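Local coordinates for pyrrolidone-carboxylate peptidase (Deinococcus radiodurans R1, PDB 5Z48), which removes N-terminal pyroglutamyl groups from peptides as a thiol exopeptidase, the second residue generally not being proline, at residues B[48-53]-B[100-105]; B[75-78]-B[82-85]; B[155-158]-B[164-167]. All coordinates share one frame; numbering follows the deposited sequence.

Contact 1. Residues B[48-53]-B[100-105]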
loop_
_atom_site.group_PDB
_atom_site.type_symbol
_atom_site.label_atom_id
_atom_site.label_comp_id
_atom_site.label_asym_id
_atom_site.label_seq_id
_atom_site.Cartn_x
_atom_site.Cartn_y
_atom_site.Cartn_z
ATOM N N GLU B 48 -19.979 -19.113 5.284
ATOM C CA GLU B 48 -20.619 -19.160 6.586
ATOM C C GLU B 48 -20.021 -20.397 7.234
ATOM O O GLU B 48 -20.116 -21.487 6.630
ATOM C CB GLU B 48 -22.147 -19.272 6.453
ATOM C CG GLU B 48 -22.912 -19.107 7.786
ATOM C CD GLU B 48 -22.824 -20.372 8.619
ATOM O OE1 GLU B 48 -22.244 -20.312 9.723
ATOM O OE2 GLU B 48 -23.312 -21.435 8.137
ATOM N N PRO B 49 -19.374 -20.283 8.405
ATOM C CA PRO B 49 -18.516 -21.393 8.873
ATOM C C PRO B 49 -19.245 -22.668 9.236
ATOM O O PRO B 49 -18.720 -23.748 8.938
ATOM C CB PRO B 49 -17.797 -20.816 10.104
ATOM C CG PRO B 49 -18.705 -19.659 10.543
ATOM C CD PRO B 49 -19.245 -19.088 9.267
ATOM N N HIS B 50 -20.422 -22.593 9.854
ATOM C CA HIS B 50 -21.095 -23.828 10.250
ATOM C C HIS B 50 -21.460 -24.650 9.027
ATOM O O HIS B 50 -21.156 -25.851 8.956
ATOM C CB HIS B 50 -22.316 -23.512 11.092
ATOM C CG HIS B 50 -21.963 -22.810 12.362
ATOM N ND1 HIS B 50 -21.009 -23.301 13.228
ATOM C CD2 HIS B 50 -22.373 -21.628 12.879
ATOM C CE1 HIS B 50 -20.880 -22.473 14.250
ATOM N NE2 HIS B 50 -21.697 -21.452 14.066
ATOM N N ALA B 51 -22.058 -24.009 8.027
ATOM C CA ALA B 51 -22.461 -24.761 6.841
ATOM C C ALA B 51 -21.250 -25.172 6.008
ATOM O O ALA B 51 -21.237 -26.258 5.409
ATOM C CB ALA B 51 -23.448 -23.949 6.002
ATOM N N ALA B 52 -20.226 -24.307 5.940
ATOM C CA ALA B 52 -19.032 -24.664 5.182
ATOM C C ALA B 52 -18.323 -25.859 5.818
ATOM O O ALA B 52 -17.890 -26.775 5.105
ATOM C CB ALA B 52 -18.093 -23.462 5.060
ATOM N N GLY B 53 -18.224 -25.887 7.153
ATOM C CA GLY B 53 -17.623 -27.031 7.811
ATOM C C GLY B 53 -18.397 -28.317 7.585
ATOM O O GLY B 53 -17.792 -29.375 7.350
ATOM N N GLN B 100 -23.383 -12.926 10.425
ATOM C CA GLN B 100 -22.844 -13.358 11.702
ATOM C C GLN B 100 -21.400 -12.866 11.866
ATOM O O GLN B 100 -20.663 -12.706 10.892
ATOM C CB GLN B 100 -22.986 -14.879 11.700
ATOM C CG GLN B 100 -22.482 -15.744 12.768
ATOM C CD GLN B 100 -22.770 -15.295 14.118
ATOM O OE1 GLN B 100 -21.887 -14.765 14.756
ATOM N NE2 GLN B 100 -24.019 -15.425 14.569
ATOM N N THR B 101 -21.018 -12.579 13.111
ATOM C CA THR B 101 -19.618 -12.295 13.408
ATOM C C THR B 101 -19.177 -13.095 14.624
ATOM O O THR B 101 -19.979 -13.567 15.424
ATOM C CB THR B 101 -19.350 -10.814 13.645
ATOM O OG1 THR B 101 -17.939 -10.615 13.734
ATOM C CG2 THR B 101 -19.936 -10.394 14.943
ATOM N N TYR B 102 -17.876 -13.289 14.725
ATOM C CA TYR B 102 -17.255 -13.964 15.848
ATOM C C TYR B 102 -16.088 -13.102 16.301
ATOM O O TYR B 102 -15.422 -12.482 15.459
ATOM C CB TYR B 102 -16.750 -15.375 15.455
ATOM C CG TYR B 102 -17.872 -16.252 14.956
ATOM C CD1 TYR B 102 -18.252 -16.213 13.619
ATOM C CD2 TYR B 102 -18.535 -17.113 15.804
ATOM C CE1 TYR B 102 -19.291 -16.988 13.157
ATOM C CE2 TYR B 102 -19.590 -17.903 15.331
ATOM C CZ TYR B 102 -19.942 -17.832 14.015
ATOM O OH TYR B 102 -20.981 -18.616 13.573
ATOM N N ARG B 103 -15.871 -13.048 17.622
ATOM C CA ARG B 103 -14.786 -12.272 18.231
ATOM C C ARG B 103 -13.912 -13.222 19.064
ATOM O O ARG B 103 -14.377 -13.784 20.059
ATOM C CB ARG B 103 -15.373 -11.140 19.080
ATOM C CG ARG B 103 -14.329 -10.141 19.614
ATOM C CD ARG B 103 -14.218 -8.884 18.725
ATOM N NE ARG B 103 -13.854 -9.229 17.339
ATOM C CZ ARG B 103 -14.587 -8.970 16.261
ATOM N NH1 ARG B 103 -15.754 -8.321 16.349
ATOM N NH2 ARG B 103 -14.130 -9.314 15.072
ATOM N N ASP B 104 -12.644 -13.419 18.642
ATOM C CA ASP B 104 -11.668 -14.185 19.429
ATOM C C ASP B 104 -12.181 -15.579 19.797
ATOM O O ASP B 104 -11.925 -16.083 20.891
ATOM C CB ASP B 104 -11.270 -13.427 20.704
ATOM C CG ASP B 104 -10.782 -12.030 20.418
ATOM O OD1 ASP B 104 -10.098 -11.859 19.370
ATOM O OD2 ASP B 104 -11.070 -11.134 21.239
ATOM N N GLN B 105 -12.882 -16.238 18.860
ATOM C CA GLN B 105 -13.609 -17.458 19.216
ATOM C C GLN B 105 -12.805 -18.701 18.847
ATOM O O GLN B 105 -12.503 -18.902 17.659
ATOM C CB GLN B 105 -14.966 -17.468 18.516
ATOM C CG GLN B 105 -15.829 -18.675 18.836
ATOM C CD GLN B 105 -16.354 -18.691 20.268
ATOM O OE1 GLN B 105 -16.585 -17.647 20.885
ATOM N NE2 GLN B 105 -16.477 -19.889 20.824
#

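Contact 2. Residues B[75-78]-B[82-85]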
loop_
_atom_site.group_PDB
_atom_site.type_symbol
_atom_site.label_atom_id
_atom_site.label_comp_id
_atom_site.label_asym_id
_atom_site.label_seq_id
_atom_site.Cartn_x
_atom_site.Cartn_y
_atom_site.Cartn_z
ATOM N N ALA B 75 -9.225 -10.357 -1.736
ATOM C CA ALA B 75 -9.292 -9.094 -2.459
ATOM C C ALA B 75 -8.298 -8.097 -1.879
ATOM O O ALA B 75 -8.343 -7.766 -0.679
ATOM C CB ALA B 75 -10.720 -8.540 -2.378
ATOM N N GLY B 76 -7.392 -7.624 -2.736
ATOM C CA GLY B 76 -6.325 -6.727 -2.335
ATOM C C GLY B 76 -4.952 -7.332 -2.521
ATOM O O GLY B 76 -3.973 -6.590 -2.710
ATOM N N ARG B 77 -4.856 -8.697 -2.470
ATOM C CA ARG B 77 -3.547 -9.290 -2.725
ATOM C C ARG B 77 -3.241 -9.272 -4.227
ATOM O O ARG B 77 -4.146 -9.491 -5.056
ATOM C CB ARG B 77 -3.488 -10.714 -2.189
ATOM C CG ARG B 77 -3.679 -10.834 -0.691
ATOM C CD ARG B 77 -3.228 -12.210 -0.167
ATOM N NE ARG B 77 -3.537 -12.297 1.274
ATOM C CZ ARG B 77 -3.424 -13.438 1.978
ATOM N NH1 ARG B 77 -3.034 -14.577 1.390
ATOM N NH2 ARG B 77 -3.741 -13.461 3.274
ATOM N N PRO B 78 -1.991 -9.007 -4.594
ATOM C CA PRO B 78 -1.637 -8.885 -6.029
ATOM C C PRO B 78 -1.371 -10.206 -6.738
ATOM O O PRO B 78 -1.508 -10.261 -7.972
ATOM C CB PRO B 78 -0.351 -8.027 -6.007
ATOM C CG PRO B 78 0.270 -8.355 -4.636
ATOM C CD PRO B 78 -0.950 -8.444 -3.713
ATOM N N LEU B 82 -0.082 -19.209 -1.175
ATOM C CA LEU B 82 -0.326 -20.477 -0.476
ATOM C C LEU B 82 -0.249 -20.227 1.025
ATOM O O LEU B 82 0.760 -19.684 1.515
ATOM C CB LEU B 82 0.724 -21.525 -0.863
ATOM C CG LEU B 82 0.811 -21.898 -2.314
ATOM C CD1 LEU B 82 2.088 -22.718 -2.490
ATOM C CD2 LEU B 82 -0.440 -22.693 -2.722
ATOM N N GLU B 83 -1.299 -20.636 1.772
ATOM C CA GLU B 83 -1.341 -20.415 3.219
ATOM C C GLU B 83 -0.496 -21.436 3.950
ATOM O O GLU B 83 -0.668 -22.655 3.779
ATOM C CB GLU B 83 -2.793 -20.475 3.740
ATOM C CG GLU B 83 -3.643 -19.358 3.146
ATOM C CD GLU B 83 -3.152 -17.952 3.446
ATOM O OE1 GLU B 83 -2.292 -17.759 4.357
ATOM O OE2 GLU B 83 -3.607 -17.022 2.709
ATOM N N ARG B 84 0.419 -20.951 4.797
ATOM C CA ARG B 84 1.243 -21.875 5.560
ATOM C C ARG B 84 0.503 -22.490 6.719
ATOM O O ARG B 84 0.842 -23.605 7.126
ATOM C CB ARG B 84 2.502 -21.149 6.060
ATOM C CG ARG B 84 3.516 -22.128 6.695
ATOM C CD ARG B 84 4.743 -21.409 7.310
ATOM N NE ARG B 84 5.526 -20.669 6.314
ATOM C CZ ARG B 84 6.565 -21.172 5.646
ATOM N NH1 ARG B 84 6.910 -22.464 5.791
ATOM N NH2 ARG B 84 7.275 -20.377 4.833
ATOM N N VAL B 85 -0.441 -21.760 7.319
ATOM C CA VAL B 85 -0.968 -22.155 8.631
ATOM C C VAL B 85 -2.437 -21.766 8.750
ATOM O O VAL B 85 -2.855 -20.664 8.373
ATOM C CB VAL B 85 -0.091 -21.563 9.756
ATOM C CG1 VAL B 85 -0.072 -20.046 9.667
ATOM C CG2 VAL B 85 -0.548 -22.057 11.115
#

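Contact 3. Residues B[155-158]-B[164-167]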
loop_
_atom_site.group_PDB
_atom_site.type_symbol
_atom_site.label_atom_id
_atom_site.label_comp_id
_atom_site.label_asym_id
_atom_site.label_seq_id
_atom_site.Cartn_x
_atom_site.Cartn_y
_atom_site.Cartn_z
ATOM N N HIS B 155 -7.658 -30.506 10.709
ATOM C CA HIS B 155 -8.056 -31.182 11.944
ATOM C C HIS B 155 -8.799 -32.482 11.642
ATOM O O HIS B 155 -8.495 -33.526 12.241
ATOM C CB HIS B 155 -8.951 -30.248 12.759
ATOM C CG HIS B 155 -9.381 -30.829 14.069
ATOM N ND1 HIS B 155 -8.499 -31.042 15.105
ATOM C CD2 HIS B 155 -10.599 -31.208 14.524
ATOM C CE1 HIS B 155 -9.152 -31.548 16.141
ATOM N NE2 HIS B 155 -10.429 -31.662 15.816
ATOM N N TRP B 156 -9.787 -32.427 10.739
ATOM C CA TRP B 156 -10.562 -33.619 10.385
ATOM C C TRP B 156 -9.645 -34.710 9.847
ATOM O O TRP B 156 -9.717 -35.872 10.267
ATOM C CB TRP B 156 -11.646 -33.243 9.351
ATOM C CG TRP B 156 -12.611 -34.362 9.100
ATOM C CD1 TRP B 156 -13.832 -34.529 9.688
ATOM C CD2 TRP B 156 -12.430 -35.483 8.216
ATOM N NE1 TRP B 156 -14.425 -35.681 9.224
ATOM C CE2 TRP B 156 -13.596 -36.275 8.312
ATOM C CE3 TRP B 156 -11.398 -35.883 7.347
ATOM C CZ2 TRP B 156 -13.764 -37.461 7.586
ATOM C CZ3 TRP B 156 -11.562 -37.054 6.624
ATOM C CH2 TRP B 156 -12.738 -37.839 6.754
ATOM N N LEU B 157 -8.747 -34.339 8.925
ATOM C CA LEU B 157 -7.840 -35.327 8.356
ATOM C C LEU B 157 -6.968 -35.967 9.435
ATOM O O LEU B 157 -6.835 -37.195 9.488
ATOM C CB LEU B 157 -6.989 -34.684 7.271
ATOM C CG LEU B 157 -7.726 -34.390 5.952
ATOM C CD1 LEU B 157 -6.827 -33.460 5.117
ATOM C CD2 LEU B 157 -8.074 -35.672 5.191
ATOM N N ARG B 158 -6.414 -35.158 10.348
ATOM C CA ARG B 158 -5.588 -35.715 11.412
ATOM C C ARG B 158 -6.404 -36.643 12.309
ATOM O O ARG B 158 -5.981 -37.765 12.621
ATOM C CB ARG B 158 -4.957 -34.567 12.215
ATOM C CG ARG B 158 -4.101 -35.005 13.395
ATOM C CD ARG B 158 -2.867 -35.742 12.945
ATOM N NE ARG B 158 -2.051 -34.960 12.017
ATOM C CZ ARG B 158 -0.967 -35.437 11.406
ATOM N NH1 ARG B 158 -0.581 -36.692 11.629
ATOM N NH2 ARG B 158 -0.274 -34.670 10.564
ATOM N N ALA B 164 -1.574 -37.750 6.539
ATOM C CA ALA B 164 -0.666 -37.764 5.400
ATOM C C ALA B 164 -1.285 -37.227 4.109
ATOM O O ALA B 164 -0.550 -37.062 3.118
ATOM C CB ALA B 164 -0.156 -39.183 5.156
ATOM N N VAL B 165 -2.603 -37.011 4.060
ATOM C CA VAL B 165 -3.223 -36.455 2.854
ATOM C C VAL B 165 -2.826 -34.990 2.698
ATOM O O VAL B 165 -3.201 -34.175 3.550
ATOM C CB VAL B 165 -4.746 -36.599 2.917
ATOM C CG1 VAL B 165 -5.395 -35.891 1.726
ATOM C CG2 VAL B 165 -5.147 -38.046 2.931
ATOM N N PRO B 166 -2.111 -34.601 1.642
ATOM C CA PRO B 166 -1.700 -33.191 1.511
ATOM C C PRO B 166 -2.923 -32.285 1.407
ATOM O O PRO B 166 -3.843 -32.516 0.600
ATOM C CB PRO B 166 -0.864 -33.170 0.225
ATOM C CG PRO B 166 -0.384 -34.606 0.078
ATOM C CD PRO B 166 -1.552 -35.453 0.574
ATOM N N CYS B 167 -2.902 -31.218 2.192
ATOM C CA CYS B 167 -4.068 -30.361 2.331
ATOM C C CYS B 167 -3.605 -28.938 2.600
ATOM O O CYS B 167 -2.727 -28.698 3.455
ATOM C CB CYS B 167 -4.957 -30.853 3.494
ATOM S SG CYS B 167 -6.378 -29.817 3.876
#

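Contact 1. Residues B[48-53]-B[100-105]
P49 and Y102 make the apolar part of this contact. CG of P49 approaches CE1 of Y102 at 3.8 Å, coming in obliquely to the ring, and the same carbon passes the phenol oxygen, P49 CG to Y102 OH, at 3.9 Å. The tyrosine reaches from an irregular loop to the first turn of helix 49-63; its CG lies anti to the carbonyl carbon (chi1 -59°), which turns the ring toward the helix. M90 of strand 80-90 touches both P49 and Y102, and F92 meets the tyrosine ring edge-to-face.

The polar part gathers at the far end of that ring. Y102 OH lies 3.0 Å from H50 NE2 and 3.4 Å from H50 CD2, the imidazole and the phenol meeting at a slant. E48 OE1 stays 4.4 Å from Y102 OH, and its carboxylate is turned to the helix start. As the N-cap residue, E48 takes H50 N on OE1 at 2.9 Å (N-H...O angle 151°) and A51 N on OE2 at 2.9 Å (156°). Both donors come from above the carboxylate plane; with each oxygen taken by a different N-H, rotation of the group is limited.

The chemistry thus combines a carboxylate, likely to be favoured by the positive end of the helix dipole, with a tyrosine whose outer end meets the proline and histidine of the same turn, joining the helix start to the loop.

Contact 2. Residues B[75-78]-B[82-85]
R77 and E83 meet through a single salt bridge. NH1 of R77 donates to OE2 of E83 at 2.8 Å with an N-H...O angle of 154°, reaching the oxygen on its syn side and somewhat out of the carboxylate plane. Guanidinium and carboxylate are turned 58° against each other, and R77 NH2 stays 3.6 Å from E83 OE2, so the pair is held at one corner and not by a two-pronged grip. The arginine chain runs extended from CG to NE, while the glutamate bends at chi2 (-60°) to bring its end to meet it.

The tight side is the buried carboxylate: OE2 also takes H171 ND1, its strongest partner, and OE1 pairs with S138 OG. R77 in turn bonds T81 OG1 through NH1 and S140 O through NH2. On the looser side A75 is exposed, and neither it nor G76 touches 82-85; P78, by contrast, packs on L189 of a third subunit. With an alanine in place of R77, E83 OE2 would probably be left without its charged mate and S140 O without this donor, the carboxylate then resting on H171 and S138. E83 with H171 and C146 fits the Cys-His-Glu catalytic triad inferred for peptidase C15 enzymes, with R77 as a second-shell residue.

Contact 3. Residues B[155-158]-B[164-167]
L157 and V165 bring their CA atoms to 7.3 Å of each other where the chain, having left helix 145-159, turns back alongside it on the way into strand 167-172, and no hydrogen bond links the two segments. Apolar side chains make the contact, with L157 at its centre. CG of L157 lies anti to the carbonyl carbon (chi1 -74°), and the two methyls then fork between two residues of the returning segment.

CD1 goes to C167, touching CB at 3.6 Å and SG at 3.9 Å, and also lies 4.0 Å from V165 O. SG, anti to the backbone N (chi1 175°), lies beside the same methyl; the C167 side chain also touches A153 and L154 of the helix. CD2 takes the other branch and meets CB of V165 at 4.1 Å, the leucine and valine side chains crossing at about a right angle. The same CD2 sits at the edge of the W156 ring, near its plane, 4.0 Å from W156 CE3, while the indole itself packs on T57, L60 and S61 of helix 49-63.

The polar backbone of the returning segment finds its partners elsewhere: C167 N donates to T118 OG1, and the carbonyl of P166 accepts a hydrogen bond from the backbone of V68. A helix packed against the sheet, here in part through L157, with the following strand starting beneath it, is the kind of packing that builds an alpha/beta/alpha sandwich, here between helix 145-159 and the start of strand 167-172.

Contact 3 is a buried contact of mainly apolar side chains, without hydrogen bonds across it, between a helix and the strand that follows it, whereas contacts 1 and 2 are only partly buried and bring polar or charged groups together. They share elements all the same. Strand 167-172 starts in contact 3 and carries H171 to the glutamate of contact 2, and helix 49-63, which begins in contact 1, meets W156 of contact 3 farther along. Strand 80-90 provides one side of contact 2 and leads toward the loop of contact 1. The tetramer ties contacts 1 and 2 together as well: D104 of one subunit forms a salt bridge with R84 of a neighbouring subunit.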